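Local structure of hypothetical protein PH0435 (Pyrococcus horikoshii, 2YV4) at residues E10-R13 / E14-K17; N60-K63 / A64-Y67. The protein is uncharacterised, but as a Sua5 protein probably takes part in making threonylcarbamoyl-AMP for tRNA modification, the chain described here being its C-terminal domain. All blocks are in the same frame, centred on the assembly; numbering follows the deposited sequence.

Interaction 1: E10-R13 / E14-K17; sequences EGPR and EKVK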
loop_
_atom_site.group_PDB
_atom_site.type_symbol
_atom_site.label_atom_id
_atom_site.label_comp_id
_atom_site.label_asym_id
_atom_site.label_seq_id
_atom_site.Cartn_x
_atom_site.Cartn_y
_atom_site.Cartn_z
ATOM N N GLU A 10 3.432 5.261 -6.269
ATOM C CA GLU A 10 3.725 4.775 -7.614
ATOM C C GLU A 10 5.050 5.227 -8.211
ATOM O O GLU A 10 5.636 6.227 -7.791
ATOM C CB GLU A 10 2.588 5.184 -8.554
ATOM C CG GLU A 10 2.095 6.591 -8.296
ATOM C CD GLU A 10 1.412 7.210 -9.495
ATOM O OE1 GLU A 10 0.403 6.648 -9.974
ATOM O OE2 GLU A 10 1.892 8.270 -9.955
ATOM N N GLY A 11 5.498 4.486 -9.216
ATOM C CA GLY A 11 6.747 4.797 -9.883
ATOM C C GLY A 11 7.534 3.526 -10.121
ATOM O O GLY A 11 7.029 2.430 -9.861
ATOM N N PRO A 12 8.770 3.625 -10.636
ATOM C CA PRO A 12 9.546 2.402 -10.866
ATOM C C PRO A 12 9.792 1.720 -9.525
ATOM O O PRO A 12 9.940 2.396 -8.502
ATOM C CB PRO A 12 10.829 2.920 -11.524
ATOM C CG PRO A 12 10.956 4.318 -10.977
ATOM C CD PRO A 12 9.531 4.822 -11.030
ATOM N N ARG A 13 9.832 0.389 -9.530
ATOM C CA ARG A 13 10.027 -0.369 -8.300
ATOM C C ARG A 13 11.153 0.129 -7.398
ATOM O O ARG A 13 10.969 0.256 -6.187
ATOM C CB ARG A 13 10.259 -1.849 -8.603
ATOM C CG ARG A 13 10.451 -2.679 -7.335
ATOM C CD ARG A 13 10.791 -4.126 -7.622
ATOM N NE ARG A 13 9.768 -4.786 -8.425
ATOM C CZ ARG A 13 9.873 -5.016 -9.728
ATOM N NH1 ARG A 13 10.965 -4.641 -10.384
ATOM N NH2 ARG A 13 8.887 -5.623 -10.374
ATOM N N GLU A 14 12.318 0.406 -7.977
ATOM C CA GLU A 14 13.457 0.871 -7.185
ATOM C C GLU A 14 13.113 2.095 -6.339
ATOM O O GLU A 14 13.414 2.131 -5.142
ATOM C CB GLU A 14 14.651 1.197 -8.096
ATOM C CG GLU A 14 15.867 1.740 -7.348
ATOM C CD GLU A 14 17.061 2.003 -8.256
ATOM O OE1 GLU A 14 16.921 2.785 -9.225
ATOM O OE2 GLU A 14 18.142 1.430 -7.997
ATOM N N LYS A 15 12.489 3.091 -6.965
ATOM C CA LYS A 15 12.101 4.318 -6.279
ATOM C C LYS A 15 10.950 4.107 -5.304
ATOM O O LYS A 15 10.910 4.721 -4.237
ATOM C CB LYS A 15 11.690 5.398 -7.284
ATOM C CG LYS A 15 12.841 6.085 -8.006
ATOM C CD LYS A 15 12.372 7.395 -8.623
ATOM C CE LYS A 15 13.514 8.151 -9.284
ATOM N NZ LYS A 15 14.078 7.405 -10.442
ATOM N N VAL A 16 10.003 3.254 -5.676
ATOM C CA VAL A 16 8.866 3.003 -4.808
ATOM C C VAL A 16 9.331 2.418 -3.476
ATOM O O VAL A 16 8.898 2.857 -2.414
ATOM C CB VAL A 16 7.860 2.048 -5.479
ATOM C CG1 VAL A 16 6.833 1.574 -4.463
ATOM C CG2 VAL A 16 7.161 2.764 -6.636
ATOM N N LYS A 17 10.220 1.433 -3.530
ATOM C CA LYS A 17 10.715 0.818 -2.304
ATOM C C LYS A 17 11.336 1.851 -1.368
ATOM O O LYS A 17 11.110 1.812 -0.157
ATOM C CB LYS A 17 11.722 -0.287 -2.631
ATOM C CG LYS A 17 11.069 -1.529 -3.237
ATOM C CD LYS A 17 12.054 -2.680 -3.390
ATOM C CE LYS A 17 11.370 -3.929 -3.941
ATOM N NZ LYS A 17 10.322 -4.466 -3.022
#

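Interaction 2: N60-K63 / A64-Y67; sequences NLFK and ALRY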
loop_
_atom_site.group_PDB
_atom_site.type_symbol
_atom_site.label_atom_id
_atom_site.label_comp_id
_atom_site.label_asym_id
_atom_site.label_seq_id
_atom_site.Cartn_x
_atom_site.Cartn_y
_atom_site.Cartn_z
ATOM N N ASN A 60 -6.561 -9.897 -4.352
ATOM C CA ASN A 60 -6.141 -9.704 -2.961
ATOM C C ASN A 60 -6.359 -8.335 -2.313
ATOM O O ASN A 60 -6.479 -8.242 -1.092
ATOM C CB ASN A 60 -4.648 -10.036 -2.803
ATOM C CG ASN A 60 -4.269 -11.373 -3.402
ATOM O OD1 ASN A 60 -4.968 -12.371 -3.223
ATOM N ND2 ASN A 60 -3.137 -11.404 -4.105
ATOM N N LEU A 61 -6.398 -7.276 -3.113
ATOM C CA LEU A 61 -6.523 -5.926 -2.562
ATOM C C LEU A 61 -7.570 -5.703 -1.473
ATOM O O LEU A 61 -7.227 -5.295 -0.361
ATOM C CB LEU A 61 -6.726 -4.908 -3.690
ATOM C CG LEU A 61 -6.632 -3.449 -3.236
ATOM C CD1 LEU A 61 -5.304 -3.220 -2.518
ATOM C CD2 LEU A 61 -6.759 -2.530 -4.439
ATOM N N PHE A 62 -8.839 -5.956 -1.780
ATOM C CA PHE A 62 -9.897 -5.748 -0.796
ATOM C C PHE A 62 -9.763 -6.666 0.419
ATOM O O PHE A 62 -10.105 -6.286 1.542
ATOM C CB PHE A 62 -11.268 -5.901 -1.468
ATOM C CG PHE A 62 -11.723 -4.660 -2.197
ATOM C CD1 PHE A 62 -10.803 -3.848 -2.858
ATOM C CD2 PHE A 62 -13.069 -4.305 -2.225
ATOM C CE1 PHE A 62 -11.214 -2.701 -3.537
ATOM C CE2 PHE A 62 -13.493 -3.159 -2.901
ATOM C CZ PHE A 62 -12.562 -2.355 -3.560
ATOM N N LYS A 63 -9.261 -7.874 0.201
ATOM C CA LYS A 63 -9.055 -8.793 1.309
ATOM C C LYS A 63 -7.967 -8.180 2.193
ATOM O O LYS A 63 -8.035 -8.238 3.422
ATOM C CB LYS A 63 -8.605 -10.162 0.787
ATOM C CG LYS A 63 -8.247 -11.157 1.880
ATOM C CD LYS A 63 -8.033 -12.553 1.310
ATOM C CE LYS A 63 -7.651 -13.531 2.408
ATOM N NZ LYS A 63 -8.653 -13.535 3.511
ATOM N N ALA A 64 -6.970 -7.576 1.552
ATOM C CA ALA A 64 -5.862 -6.941 2.269
ATOM C C ALA A 64 -6.359 -5.753 3.085
ATOM O O ALA A 64 -5.998 -5.589 4.255
ATOM C CB ALA A 64 -4.800 -6.486 1.281
ATOM N N LEU A 65 -7.183 -4.920 2.463
ATOM C CA LEU A 65 -7.725 -3.748 3.144
ATOM C C LEU A 65 -8.601 -4.144 4.340
ATOM O O LEU A 65 -8.611 -3.460 5.364
ATOM C CB LEU A 65 -8.520 -2.894 2.153
ATOM C CG LEU A 65 -7.677 -2.198 1.074
ATOM C CD1 LEU A 65 -8.564 -1.675 -0.043
ATOM C CD2 LEU A 65 -6.879 -1.070 1.715
ATOM N N ARG A 66 -9.334 -5.245 4.222
ATOM C CA ARG A 66 -10.172 -5.678 5.337
ATOM C C ARG A 66 -9.262 -6.093 6.486
ATOM O O ARG A 66 -9.565 -5.848 7.654
ATOM C CB ARG A 66 -11.080 -6.842 4.927
ATOM C CG ARG A 66 -12.094 -6.470 3.861
ATOM C CD ARG A 66 -13.133 -7.560 3.660
ATOM N NE ARG A 66 -13.860 -7.377 2.407
ATOM C CZ ARG A 66 -13.444 -7.839 1.230
ATOM N NH1 ARG A 66 -12.309 -8.518 1.149
ATOM N NH2 ARG A 66 -14.156 -7.613 0.131
ATOM N N TYR A 67 -8.143 -6.721 6.142
ATOM C CA TYR A 67 -7.171 -7.149 7.143
ATOM C C TYR A 67 -6.655 -5.920 7.886
ATOM O O TYR A 67 -6.559 -5.914 9.116
ATOM C CB TYR A 67 -5.991 -7.860 6.476
ATOM C CG TYR A 67 -4.900 -8.246 7.443
ATOM C CD1 TYR A 67 -5.001 -9.407 8.209
ATOM C CD2 TYR A 67 -3.800 -7.410 7.648
ATOM C CE1 TYR A 67 -4.043 -9.725 9.160
ATOM C CE2 TYR A 67 -2.836 -7.716 8.595
ATOM C CZ TYR A 67 -2.963 -8.872 9.354
ATOM O OH TYR A 67 -2.032 -9.158 10.329
#

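Interaction 1: E10-R13 / E14-K17
Val16 packs against the end of strand 5-11, its CG2 methyl only 3.2 Å from Gly11 O, where the chain turns into helix 13-29: a worked example of a strand-to-helix junction in an alpha/beta fold. Gly11, with a phi of 137°, carries the chain out of the strand. Three kinds of contact hold the turn. The first is backbone hydrogen bonding. Pro12, at the N-cap position, offers its O to Val16 N at 3.0 Å with an N-H...O angle of 161°, and Arg13 O receives Lys17 N in the next bond. Arg13 N, in the first turn, bonds to Glu83 OE1. The second is van der Waals packing. A chi1 of 168° sets Val16 CG2 anti to the carbonyl carbon, beside its own backbone N, from where the methyl faces the strand-end backbone, 3.6 Å from Glu10 C. Separately, the Val16 side chain touches strand 75-81. Pro12 and Lys15 meet obliquely, Pro12 CG 3.9 Å from Lys15 CB. The third is pairing of aliphatic chains: Arg13 and Lys17 run alongside and point the same way, with Arg13 CD 3.7 Å from Lys17 CE. Arg13 NE and Lys17 NZ stand 5.4 Å apart, but Lys17 NZ forms a salt bridge with Glu40 and hydrogen bonds to Ser39 and Tyr42. Their like charges therefore probably cost little, since the lysine's is offset by Glu40 while the methylenes share the contact.

Interaction 2: N60-K63 / A64-Y67
Leu61 and Leu65 meet on the inward side of helix 54-70, an amphipathic helix lying against the parallel sheet of an alpha/beta fold. Leu61 CG approaches Leu65 CD1 at 4.1 Å, and the same methyl lies 4.2 Å from Phe62 CD1. Both leucines touch Leu94, while Ala64 and Leu65 rest on Ile37 of strand 34-38; Ala64 also touches Phe48 of strand 46-49. This is the tight part. Ala64 CB is tucked against the carbonyl of the preceding turn, 3.2 Å from Leu61 O. Four successive backbone hydrogen bonds join each residue of 60-63 to the fourth residue on, from Ala64 N to Asn60 O at 2.8 Å through to Tyr67 N to Lys63 O at 3.1 Å. The amides of Phe62 and Lys63 lack such a bond to the turn before, and the helix kinks there.

The outer side is more open and largely polar. Lys63, Arg66 and Tyr67 are exposed, though Lys63 also touches Phe48, and the Tyr67 hydroxyl bonds to Glu46. Arg66 runs extended back along the helix, and its guanidinium turns at the end (chi4 86°) to lay one face over Phe62 O. Arg66 NH1 is 3.2 Å from Phe62 O, but the angle is too poor for a hydrogen bond. The Phe62 ring finds its cation-pi partner in Arg93; Arg66 instead places NH2 at the ring's edge, near its plane, 3.7 Å from Phe62 CB.

Interaction 1 comes first along the chain, where strand 5-11 passes into helix 13-29; interaction 2 follows wholly within helix 54-70. Their centres are 21 Å apart and their nearest atoms about 13 Å, so the two never touch, and they lie on opposite sides of the chain's centre. What unites them is the five-stranded parallel sheet. Strand 5-11 is one of its inner strands, and Val16 packs against its neighbour 75-81, whereas helix 54-70 covers strands 34-38 and 46-49 towards the other end of the order. The same helical hydrogen bonding thus serves a helix start in one place and a helix middle in the other, within one layered alpha/beta domain.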